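Local coordinates for viral protein F93 (Sulfolobus turreted icosahedral virus, PDB 2CO5) that probably binds DNA through its winged-helix fold, as a small dimeric protein of a virus that infects hyperthermophilic archaea, at residues Lys5-Tyr11 with Ser53-Ile59; Ile13-Val17 with Glu33-Phe38; Ser23-Lys28 with Asp67-Leu73. All coordinates share one frame. Numbering follows the deposited sequence.

Interaction 1: Lys5-Tyr11 with Ser53-Ile59; sequences KYMRINY and SLIDDKI
Tyr6, Leu54 and Tyr11 bury most surface where the segment leading into helix 9-20 meets the C-terminal end of helix 44-56. Residues 5-7 are non-helical: Met7 (phi/psi -81°/64°) centres an inverse gamma turn closed by Arg8 N to Tyr6 O at 2.8 Å, and extended Arg8 (-136°/142°) is the N-cap of the helix that carries Tyr11. Helix 44-56 ends in a Schellman motif: Lys58 has positive phi (65°/20°), Ile59 N bonds to Leu54 O at 2.9 Å and Lys58 N to Ile55 O at 3.2 Å. The nearest CA atoms are those of Tyr11 and Leu54, 8.6 Å apart, so long side chains span the gap. Both tyrosines are m rotamers and converge on Leu54: Tyr6 CE2 and Tyr11 CE1 each lie 3.4 Å from Leu54 CD1, and Tyr6 CE1 also packs on Ile59 CG1 at 3.9 Å. The Tyr6 hydroxyl donates a hydrogen bond from OH to Asp57 OD2 at 2.7 Å, with the oxygen near the ring plane; a long salt bridge runs from Lys5 NZ to Asp57 OD2 at 4.0 Å. A water bridges the helices, 2.8 Å from Tyr11 OH and 2.7 Å from Ser53 OG. Apolar packing round Leu54, with polar links at Asp57 and Ser53, thus joins the start of the first winged-helix helix to the end of helix 44-56, the second helix of the helix-turn-helix and by topology probably its recognition helix. Around it, Tyr6 touches Glu80 of helix 75-92, Tyr11 packs on Leu50 of helix 44-56, and Leu54 reaches Leu60 of strand 60-63.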
# COMPACT_ATOMS: atom_id res chain seq x y z
N LYS B 5 5.55 -5.91 6.06
CA LYS B 5 4.67 -5.17 6.99
C LYS B 5 4.53 -3.67 6.75
O LYS B 5 3.47 -3.11 7.00
CB LYS B 5 5.08 -5.43 8.45
CG LYS B 5 6.41 -4.83 8.88
CD LYS B 5 6.76 -5.21 10.32
CE LYS B 5 8.24 -5.00 10.61
NZ LYS B 5 8.61 -5.30 12.02
N TYR B 6 5.58 -3.02 6.27
CA TYR B 6 5.50 -1.58 6.05
C TYR B 6 4.92 -1.19 4.69
O TYR B 6 4.82 0.01 4.37
CB TYR B 6 6.86 -0.92 6.30
CG TYR B 6 7.33 -1.01 7.75
CD1 TYR B 6 8.64 -1.35 8.06
CD2 TYR B 6 6.45 -0.74 8.82
CE1 TYR B 6 9.08 -1.43 9.39
CE2 TYR B 6 6.88 -0.81 10.15
CZ TYR B 6 8.19 -1.16 10.43
OH TYR B 6 8.62 -1.25 11.74
N MET B 7 4.49 -2.18 3.90
CA MET B 7 3.88 -1.91 2.59
C MET B 7 2.42 -1.53 2.77
O MET B 7 1.51 -2.24 2.35
CB MET B 7 4.07 -3.10 1.65
CG MET B 7 5.55 -3.35 1.37
SD MET B 7 5.93 -4.70 0.26
CE MET B 7 7.72 -4.55 0.16
N ARG B 8 2.24 -0.40 3.44
CA ARG B 8 0.95 0.22 3.68
C ARG B 8 1.15 1.70 3.41
O ARG B 8 2.20 2.26 3.74
CB ARG B 8 0.52 -0.00 5.13
CG ARG B 8 0.35 -1.47 5.49
CD ARG B 8 0.20 -1.66 6.99
NE ARG B 8 -1.03 -1.06 7.52
CZ ARG B 8 -1.33 -0.96 8.81
NH1 ARG B 8 -0.50 -1.41 9.74
NH2 ARG B 8 -2.48 -0.40 9.18
N ILE B 9 0.15 2.33 2.81
CA ILE B 9 0.27 3.70 2.34
C ILE B 9 0.58 4.67 3.49
O ILE B 9 1.34 5.62 3.31
CB ILE B 9 -0.99 4.13 1.54
CG1 ILE B 9 -0.63 5.21 0.52
CG2 ILE B 9 -2.13 4.57 2.47
CD1 ILE B 9 0.30 4.71 -0.57
N ASN B 10 0.04 4.41 4.68
CA ASN B 10 0.23 5.31 5.81
C ASN B 10 1.66 5.29 6.33
O ASN B 10 2.17 6.33 6.77
CB ASN B 10 -0.77 5.00 6.92
CG ASN B 10 -2.15 5.58 6.65
OD1 ASN B 10 -3.12 5.30 7.37
ND2 ASN B 10 -2.25 6.40 5.62
N TYR B 11 2.32 4.13 6.26
CA TYR B 11 3.74 4.04 6.60
C TYR B 11 4.57 4.80 5.57
O TYR B 11 5.47 5.54 5.94
CB TYR B 11 4.21 2.58 6.67
CG TYR B 11 3.86 1.85 7.95
CD1 TYR B 11 4.17 2.39 9.20
CD2 TYR B 11 3.24 0.61 7.92
CE1 TYR B 11 3.87 1.71 10.37
CE2 TYR B 11 2.94 -0.08 9.09
CZ TYR B 11 3.26 0.47 10.31
OH TYR B 11 2.94 -0.19 11.46
N SER B 53 5.38 2.11 16.54
CA SER B 53 5.93 0.90 15.92
C SER B 53 7.23 1.23 15.20
O SER B 53 8.22 0.52 15.36
CB SER B 53 4.91 0.27 14.97
OG SER B 53 3.82 -0.28 15.70
N LEU B 54 7.23 2.32 14.43
CA LEU B 54 8.42 2.78 13.70
C LEU B 54 9.58 3.11 14.63
O LEU B 54 10.73 2.78 14.35
CB LEU B 54 8.09 4.01 12.83
CG LEU B 54 7.58 3.81 11.39
CD1 LEU B 54 7.08 2.42 11.11
CD2 LEU B 54 6.50 4.84 11.08
N ILE B 55 9.27 3.79 15.73
CA ILE B 55 10.26 4.16 16.74
C ILE B 55 10.84 2.95 17.45
O ILE B 55 12.06 2.85 17.64
CB ILE B 55 9.67 5.13 17.80
CG1 ILE B 55 9.44 6.51 17.18
CG2 ILE B 55 10.58 5.22 19.02
CD1 ILE B 55 8.75 7.50 18.09
N ASP B 56 9.98 2.02 17.85
CA ASP B 56 10.43 0.83 18.58
C ASP B 56 11.19 -0.13 17.65
O ASP B 56 12.01 -0.91 18.12
CB ASP B 56 9.26 0.10 19.26
CG ASP B 56 8.51 0.96 20.27
OD1 ASP B 56 9.10 1.94 20.78
OD2 ASP B 56 7.33 0.66 20.55
N ASP B 57 10.93 -0.05 16.34
CA ASP B 57 11.66 -0.84 15.32
C ASP B 57 12.87 -0.10 14.72
O ASP B 57 13.46 -0.56 13.74
CB ASP B 57 10.71 -1.25 14.19
CG ASP B 57 11.30 -2.32 13.27
OD1 ASP B 57 11.94 -3.26 13.78
OD2 ASP B 57 11.11 -2.23 12.04
N LYS B 58 13.23 1.05 15.29
CA LYS B 58 14.44 1.79 14.89
C LYS B 58 14.40 2.34 13.46
O LYS B 58 15.45 2.64 12.90
CB LYS B 58 15.70 0.94 15.08
CG LYS B 58 15.77 0.12 16.38
CD LYS B 58 15.54 0.98 17.61
CE LYS B 58 15.95 0.23 18.88
NZ LYS B 58 15.45 0.91 20.11
N ILE B 59 13.21 2.46 12.89
CA ILE B 59 13.00 3.13 11.60
C ILE B 59 13.05 4.63 11.84
O ILE B 59 13.72 5.37 11.12
CB ILE B 59 11.63 2.74 10.98
CG1 ILE B 59 11.56 1.24 10.69
CG2 ILE B 59 11.37 3.54 9.70
CD1 ILE B 59 12.61 0.73 9.72
O HOH W 1 1.74 -0.08 14.04

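Interaction 2: Ile13-Val17 with Glu33-Phe38; sequences IILKV and EILKRF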
# COMPACT_ATOMS: atom_id res chain seq x y z
N ILE B 13 3.60 7.25 3.66
CA ILE B 13 3.32 8.66 3.85
C ILE B 13 4.09 9.26 5.03
O ILE B 13 4.65 10.35 4.92
CB ILE B 13 1.81 8.89 4.03
CG1 ILE B 13 1.11 8.75 2.68
CG2 ILE B 13 1.55 10.26 4.61
CD1 ILE B 13 -0.38 8.60 2.77
N ILE B 14 4.13 8.55 6.16
CA ILE B 14 4.89 9.01 7.33
C ILE B 14 6.37 9.17 6.99
O ILE B 14 6.96 10.22 7.28
CB ILE B 14 4.75 8.04 8.53
CG1 ILE B 14 3.33 8.14 9.13
CG2 ILE B 14 5.79 8.36 9.59
CD1 ILE B 14 3.01 7.06 10.15
N LEU B 15 6.97 8.14 6.40
CA LEU B 15 8.39 8.18 6.01
C LEU B 15 8.69 9.26 4.97
O LEU B 15 9.75 9.88 5.00
CB LEU B 15 8.83 6.81 5.47
CG LEU B 15 9.44 5.82 6.47
CD1 LEU B 15 8.87 6.00 7.85
CD2 LEU B 15 9.30 4.37 6.00
N LYS B 16 7.76 9.48 4.05
CA LYS B 16 7.94 10.47 2.99
C LYS B 16 7.95 11.89 3.57
O LYS B 16 8.72 12.74 3.12
CB LYS B 16 6.85 10.32 1.92
CG LYS B 16 6.94 11.31 0.73
CD LYS B 16 8.22 11.17 -0.05
CE LYS B 16 8.23 12.09 -1.27
NZ LYS B 16 9.60 12.20 -1.85
N VAL B 17 7.09 12.13 4.56
CA VAL B 17 7.01 13.44 5.23
C VAL B 17 8.29 13.74 6.02
O VAL B 17 8.74 14.88 6.06
CB VAL B 17 5.75 13.54 6.13
CG1 VAL B 17 5.87 14.69 7.14
CG2 VAL B 17 4.51 13.73 5.27
N GLU B 33 1.36 18.15 8.73
CA GLU B 33 2.20 18.00 7.54
C GLU B 33 1.59 17.03 6.54
O GLU B 33 1.51 17.31 5.35
CB GLU B 33 3.59 17.50 7.93
CG GLU B 33 4.54 18.58 8.40
CD GLU B 33 4.94 19.52 7.28
OE1 GLU B 33 5.55 19.05 6.29
OE2 GLU B 33 4.65 20.73 7.40
N ILE B 34 1.17 15.87 7.04
CA ILE B 34 0.51 14.86 6.23
C ILE B 34 -0.76 15.42 5.58
O ILE B 34 -1.01 15.20 4.39
CB ILE B 34 0.14 13.62 7.07
CG1 ILE B 34 1.41 12.85 7.44
CG2 ILE B 34 -0.82 12.72 6.31
CD1 ILE B 34 1.17 11.79 8.52
N LEU B 35 -1.57 16.13 6.37
CA LEU B 35 -2.79 16.72 5.85
C LEU B 35 -2.51 17.74 4.75
O LEU B 35 -3.18 17.73 3.71
CB LEU B 35 -3.61 17.39 6.97
CG LEU B 35 -4.95 18.00 6.53
CD1 LEU B 35 -5.84 16.95 5.83
CD2 LEU B 35 -5.66 18.61 7.72
N LYS B 36 -1.54 18.62 4.96
CA LYS B 36 -1.29 19.68 4.00
C LYS B 36 -0.54 19.18 2.76
O LYS B 36 -0.80 19.66 1.66
CB LYS B 36 -0.61 20.90 4.65
CG LYS B 36 0.87 20.81 4.94
CD LYS B 36 1.50 22.20 4.78
CE LYS B 36 2.90 22.27 5.35
NZ LYS B 36 3.63 23.48 4.89
N ARG B 37 0.36 18.22 2.94
CA ARG B 37 1.12 17.67 1.81
C ARG B 37 0.33 16.62 1.02
O ARG B 37 0.47 16.55 -0.20
CB ARG B 37 2.46 17.09 2.28
CG ARG B 37 3.42 18.10 2.92
CD ARG B 37 3.91 19.15 1.93
NE ARG B 37 4.50 20.30 2.61
CZ ARG B 37 5.81 20.52 2.77
NH1 ARG B 37 6.72 19.67 2.28
NH2 ARG B 37 6.22 21.61 3.41
N PHE B 38 -0.48 15.81 1.69
CA PHE B 38 -1.17 14.70 1.02
C PHE B 38 -2.69 14.74 1.02
O PHE B 38 -3.32 13.88 0.42
CB PHE B 38 -0.69 13.36 1.61
CG PHE B 38 0.71 13.02 1.23
CD1 PHE B 38 1.00 12.53 -0.05
CD2 PHE B 38 1.76 13.22 2.12
CE1 PHE B 38 2.30 12.23 -0.42
CE2 PHE B 38 3.06 12.91 1.75
CZ PHE B 38 3.34 12.42 0.48
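The two helices cross at a right angle, 90° between the short segments 13-17 and 33-38, with axes 10.4 Å apart at closest approach and no hydrogen bond or salt bridge between them. This is the packing of the first helix of a winged-helix domain against the next one in the chain, helix 30-38, which precedes helix 44-56 in the helix-turn-helix part of the fold. The wide spacing is filled by branched and aromatic side chains. Ile13 and Val17, one turn apart, both point toward helix 33-38, where they meet Ile34 and Phe38, also one turn apart. Ile13 CG2 touches Ile34 CG2 at 3.8 Å and Phe38 CD2 at 3.9 Å; Val17 CG2 lies 3.9 Å from Ile34 CG1. At the N-terminal side of 33-38, Val17 CG1 rests on Glu33 CB at 3.7 Å, while the Glu33 carboxylate turns to charged and polar partners: long salt bridges to Lys36 and Arg37, and a hydrogen bond from Asn21. Leu47 of helix 44-56 packs on both Ile14 and Ile34, joining three helices in one core. The second subunit reaches the other end, where its Ile91 packs on Ile13 and Phe38 and the ring of its tag residue His95 stacks with that of Phe38. The edge of the Phe38 ring meets Val17 and Lys16, with CE2 3.9 Å from Val17 CG2 and CZ 3.8 Å from Lys16 CG.

Interaction 3: Ser23-Lys28 with Asp67-Leu73; sequences SRLEKK and DGKVLFL
This is an antiparallel pairing of two strands in the small sheet of the domain: edge strand 24-26 lies beside 70-73, the central strand, whose other neighbour is 60-63. The strand axes approach to 4.5 Å and run at 159°. Arg24 faces Phe72 (CA-CA 4.6 Å) and Glu26 faces Val70 (4.2 Å) as non-hydrogen-bonded pairs; between them Leu25 and Leu71 form the hydrogen-bonded pair, CA atoms 5.2 Å apart, with Leu25 N to Leu71 O at 3.0 Å and Leu71 N to Leu25 O at 2.7 Å. Leu73 N to Ser23 O and Lys27 N to Lys69 O, both 2.9 Å, extend the pairing beyond these bridges. Ser23 enters with positive phi (63°/19°), and after Glu26 the chain bends at Lys27 (-57°/-39°). There a water accepts from Lys28 N at 3.1 Å and donates to Lys69 O at 2.6 Å. One face carries Arg24, Glu26, Val70 and Phe72: the extended Arg24 (chi1 to chi3 t) lays CG 3.5 Å from Phe72 CE2 and 3.7 Å from Val70 CG1. The opposite face carries Leu25 (tp) and Leu71 (mt) into the core, on Leu30 of helix 30-38. Lys27 NZ, 3.9 Å from Lys69 NZ, has its salt bridge with Glu62 of strand 60-63. Gly68, with phi 86°, lies in the approach from 60-63 to 70-73. A short strand after the first helix, joined to a two-stranded hairpin, is the sheet of a winged-helix domain, and the hairpin is its wing.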
# COMPACT_ATOMS: atom_id res chain seq x y z
N SER B 23 14.64 14.48 7.06
CA SER B 23 14.79 13.40 8.05
C SER B 23 14.66 13.86 9.51
O SER B 23 15.08 13.15 10.43
CB SER B 23 16.11 12.63 7.84
OG SER B 23 16.07 11.86 6.65
N ARG B 24 14.05 15.02 9.73
CA ARG B 24 13.88 15.56 11.08
C ARG B 24 12.61 16.41 11.16
O ARG B 24 12.45 17.37 10.40
CB ARG B 24 15.09 16.41 11.48
CG ARG B 24 15.07 16.93 12.92
CD ARG B 24 16.13 18.00 13.10
NE ARG B 24 16.29 18.45 14.48
CZ ARG B 24 15.45 19.27 15.13
NH1 ARG B 24 14.35 19.74 14.53
NH2 ARG B 24 15.71 19.62 16.39
N LEU B 25 11.72 16.05 12.07
CA LEU B 25 10.46 16.78 12.23
C LEU B 25 9.95 16.63 13.66
O LEU B 25 10.02 15.54 14.24
CB LEU B 25 9.43 16.25 11.24
CG LEU B 25 8.07 16.97 11.19
CD1 LEU B 25 8.20 18.37 10.60
CD2 LEU B 25 7.07 16.13 10.40
N GLU B 26 9.44 17.72 14.21
CA GLU B 26 8.81 17.69 15.52
C GLU B 26 7.57 16.84 15.40
O GLU B 26 6.83 16.94 14.43
CB GLU B 26 8.44 19.10 16.00
CG GLU B 26 9.64 19.94 16.41
CD GLU B 26 9.28 21.39 16.71
OE1 GLU B 26 8.08 21.72 16.74
OE2 GLU B 26 10.21 22.20 16.92
N LYS B 27 7.36 15.98 16.40
CA LYS B 27 6.23 15.04 16.42
C LYS B 27 4.88 15.75 16.32
O LYS B 27 3.98 15.26 15.63
CB LYS B 27 6.30 14.22 17.71
CG LYS B 27 5.38 13.00 17.79
CD LYS B 27 5.46 12.40 19.19
CE LYS B 27 4.65 11.14 19.34
NZ LYS B 27 4.99 10.42 20.61
N LYS B 28 4.74 16.90 16.97
CA LYS B 28 3.47 17.63 17.00
C LYS B 28 3.03 18.20 15.65
O LYS B 28 1.90 18.67 15.51
CB LYS B 28 3.51 18.75 18.05
CG LYS B 28 4.53 19.87 17.78
CD LYS B 28 4.64 20.79 18.99
CE LYS B 28 5.65 21.91 18.76
NZ LYS B 28 5.56 22.97 19.82
N ASP B 67 10.72 22.11 23.51
CA ASP B 67 9.52 22.46 22.73
C ASP B 67 9.09 21.26 21.89
O ASP B 67 9.18 21.26 20.66
CB ASP B 67 9.73 23.72 21.88
CG ASP B 67 11.16 23.88 21.37
OD1 ASP B 67 12.01 24.39 22.13
OD2 ASP B 67 11.41 23.51 20.20
N GLY B 68 8.62 20.22 22.58
CA GLY B 68 8.08 19.02 21.94
C GLY B 68 9.11 17.97 21.58
O GLY B 68 10.31 18.27 21.46
N LYS B 69 8.65 16.74 21.39
CA LYS B 69 9.51 15.64 20.97
C LYS B 69 9.87 15.82 19.49
O LYS B 69 9.08 16.36 18.71
CB LYS B 69 8.81 14.29 21.18
CG LYS B 69 8.29 14.06 22.60
CD LYS B 69 7.66 12.69 22.75
CE LYS B 69 6.87 12.58 24.04
NZ LYS B 69 6.26 11.23 24.23
N VAL B 70 11.07 15.39 19.12
CA VAL B 70 11.53 15.47 17.74
C VAL B 70 11.70 14.07 17.17
O VAL B 70 12.32 13.21 17.80
CB VAL B 70 12.88 16.22 17.60
CG1 VAL B 70 13.35 16.18 16.15
CG2 VAL B 70 12.75 17.65 18.09
N LEU B 71 11.14 13.86 15.98
CA LEU B 71 11.31 12.61 15.24
C LEU B 71 12.51 12.74 14.30
O LEU B 71 12.73 13.78 13.69
CB LEU B 71 10.05 12.25 14.46
CG LEU B 71 8.81 11.89 15.28
CD1 LEU B 71 7.61 11.64 14.36
CD2 LEU B 71 9.08 10.67 16.18
N PHE B 72 13.27 11.65 14.20
CA PHE B 72 14.38 11.54 13.27
C PHE B 72 14.23 10.27 12.47
O PHE B 72 13.83 9.23 13.01
CB PHE B 72 15.71 11.48 14.02
CG PHE B 72 16.04 12.73 14.79
CD1 PHE B 72 15.60 12.89 16.09
CD2 PHE B 72 16.82 13.72 14.21
CE1 PHE B 72 15.90 14.04 16.80
CE2 PHE B 72 17.14 14.87 14.92
CZ PHE B 72 16.67 15.03 16.22
N LEU B 73 14.55 10.35 11.17
CA LEU B 73 14.63 9.18 10.32
C LEU B 73 16.05 8.61 10.40
O LEU B 73 17.01 9.30 10.11
CB LEU B 73 14.28 9.56 8.87
CG LEU B 73 14.00 8.43 7.88
CD1 LEU B 73 12.77 7.64 8.30
CD2 LEU B 73 13.81 8.98 6.48
O HOH W 2 6.92 17.76 18.96

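The three contacts surround one hydrophobic core, with centres 13 to 16 Å apart. Interactions 1 and 2 both draw on helix 9-20 and lie on opposite sides of the chain's centre; Leu54 CD2 of interaction 1 meets Ile14 CG2 of interaction 2 at 3.9 Å. Interaction 3 closes the sheet side: Leu71 CD2 lies 3.7 Å from Ile55 CD1 of interaction 1, and Leu25 CD2 lies 3.8 Å from Val17 CG1 of interaction 2. Along the chain, the segments of interaction 3 alternate with those of both others. Interactions 1 and 2 also touch the second subunit, whereas interaction 3, which includes one strand of the wing, does not.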